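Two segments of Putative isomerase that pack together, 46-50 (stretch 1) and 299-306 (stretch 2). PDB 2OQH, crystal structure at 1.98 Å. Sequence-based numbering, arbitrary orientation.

Stretch 1 46-50: GWGET
Stretch 2 299-306: GGELGIAT

The first turn of a helix has backbone NH groups with no carbonyl partner behind them, and a carboxylate from elsewhere in the fold can supply the missing acceptors. In this putative isomerase the carboxylate is that of Glu 49. Residues 46-50 run as extended strand, with phi from -120° to -144° and psi from 139° to 179°. The other segment turns through Gly 300 (phi/psi 90/23), where a CB would jam against the preceding carbonyl, passes Glu 301 (-56/140) and reaches the N-cap, Leu 302 (-103/-156), before the helix starts at Gly 303. The closest CA pair sets the register: Glu 49 CA to Ala 305 CA, 5.3 Å.

Glu 49 points its CB toward the helix start, with chi1 t, chi2 at -148° between wells and chi3 at -38°, and its oxygens accept two direct hydrogen bonds from the backbone of the other stretch. Leu 302 N donates to Glu 49 OE2 at 2.9 Å (153°), and Ala 305 N donates to Glu 49 OE1 at 3.2 Å, nearly linear at 172°. Ile 304 N, one residue before Ala 305, donates to a water oxygen at 3.1 Å, and that water donates to Glu 49 OE1 at 2.9 Å. Glu 49 OE2 is also hydrogen-bonded elsewhere in the structure.

Leu 302 O accepts from Thr 306 N at 2.8 Å and from Thr 306 OG1 (chi1 m) at 2.7 Å. Before the cap, Glu 301 (chi1 m, chi2 p) accepts from Gly 299 N at OE2, 2.8 Å.

Apolar contact is made further along the strand, by Ile 304 (m, t), which brings CG2 to 3.9 Å from Gly 48 CA and CD1 to 4.2 Å from Trp 47 CB; the Trp 47 side chain (m, chi2 83°) then leads away. Ala 305 CB rests 3.7 Å from Glu 49 CD. Together the stretches bury 295 Å².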

# COMPACT_ATOMS: atom_id res chain seq x y z
N GLY A 46 -1.94 -3.83 -21.54
CA GLY A 46 -1.47 -3.47 -20.21
C GLY A 46 -2.48 -3.90 -19.16
O GLY A 46 -3.69 -3.81 -19.40
N TRP A 47 -2.01 -4.36 -18.01
CA TRP A 47 -2.90 -4.79 -16.94
C TRP A 47 -2.73 -4.00 -15.66
O TRP A 47 -1.62 -3.58 -15.32
CB TRP A 47 -2.68 -6.27 -16.63
CG TRP A 47 -3.06 -7.18 -17.75
CD1 TRP A 47 -2.30 -7.50 -18.83
CD2 TRP A 47 -4.33 -7.83 -17.93
NE1 TRP A 47 -3.01 -8.31 -19.68
CE2 TRP A 47 -4.26 -8.54 -19.15
CE3 TRP A 47 -5.51 -7.89 -17.18
CZ2 TRP A 47 -5.33 -9.29 -19.65
CZ3 TRP A 47 -6.59 -8.64 -17.67
CH2 TRP A 47 -6.48 -9.33 -18.89
N GLY A 48 -3.84 -3.81 -14.96
CA GLY A 48 -3.81 -3.08 -13.70
C GLY A 48 -4.79 -3.72 -12.74
O GLY A 48 -5.78 -4.33 -13.16
N GLU A 49 -4.52 -3.58 -11.45
CA GLU A 49 -5.38 -4.15 -10.42
C GLU A 49 -5.53 -3.10 -9.33
O GLU A 49 -4.57 -2.43 -8.97
CB GLU A 49 -4.73 -5.40 -9.83
CG GLU A 49 -5.48 -6.01 -8.66
CD GLU A 49 -4.55 -6.67 -7.65
OE1 GLU A 49 -3.56 -7.31 -8.08
OE2 GLU A 49 -4.82 -6.57 -6.44
N THR A 50 -6.75 -2.96 -8.81
CA THR A 50 -6.98 -1.98 -7.77
C THR A 50 -7.99 -2.54 -6.77
O THR A 50 -8.50 -3.64 -6.94
CB THR A 50 -7.46 -0.64 -8.37
OG1 THR A 50 -7.36 0.39 -7.38
CG2 THR A 50 -8.89 -0.74 -8.86
N GLY A 299 -3.33 -1.92 0.72
CA GLY A 299 -4.78 -2.01 0.81
C GLY A 299 -5.27 -3.33 0.24
O GLY A 299 -6.33 -3.37 -0.37
N GLY A 300 -4.49 -4.39 0.44
CA GLY A 300 -4.86 -5.71 -0.06
C GLY A 300 -4.39 -6.05 -1.47
O GLY A 300 -4.96 -6.92 -2.13
N GLU A 301 -3.34 -5.38 -1.94
CA GLU A 301 -2.83 -5.64 -3.28
C GLU A 301 -2.46 -7.09 -3.51
O GLU A 301 -1.90 -7.74 -2.62
CB GLU A 301 -1.58 -4.80 -3.56
CG GLU A 301 -1.79 -3.31 -3.58
CD GLU A 301 -2.05 -2.76 -2.21
OE1 GLU A 301 -1.32 -3.16 -1.27
OE2 GLU A 301 -2.96 -1.92 -2.06
N LEU A 302 -2.77 -7.60 -4.70
CA LEU A 302 -2.40 -8.97 -5.06
C LEU A 302 -1.19 -8.85 -5.99
O LEU A 302 -0.47 -7.84 -5.95
CB LEU A 302 -3.56 -9.69 -5.75
CG LEU A 302 -4.80 -9.94 -4.87
CD1 LEU A 302 -5.91 -10.56 -5.71
CD2 LEU A 302 -4.45 -10.84 -3.68
N GLY A 303 -0.96 -9.85 -6.83
CA GLY A 303 0.20 -9.84 -7.72
C GLY A 303 0.44 -8.65 -8.64
O GLY A 303 1.54 -8.08 -8.66
N ILE A 304 -0.55 -8.29 -9.44
CA ILE A 304 -0.38 -7.17 -10.36
C ILE A 304 -0.11 -5.87 -9.59
O ILE A 304 0.86 -5.17 -9.87
CB ILE A 304 -1.62 -7.00 -11.26
CG1 ILE A 304 -1.83 -8.28 -12.08
CG2 ILE A 304 -1.44 -5.81 -12.19
CD1 ILE A 304 -3.11 -8.27 -12.92
N ALA A 305 -0.96 -5.57 -8.61
CA ALA A 305 -0.81 -4.35 -7.82
C ALA A 305 0.53 -4.32 -7.09
O ALA A 305 1.24 -3.31 -7.11
CB ALA A 305 -1.95 -4.24 -6.82
N THR A 306 0.89 -5.44 -6.45
CA THR A 306 2.15 -5.52 -5.74
C THR A 306 3.32 -5.30 -6.69
O THR A 306 4.32 -4.68 -6.33
CB THR A 306 2.32 -6.90 -5.06
OG1 THR A 306 1.31 -7.07 -4.06
CG2 THR A 306 3.69 -7.00 -4.39
O HOH W 1 -3.23 -9.85 -9.46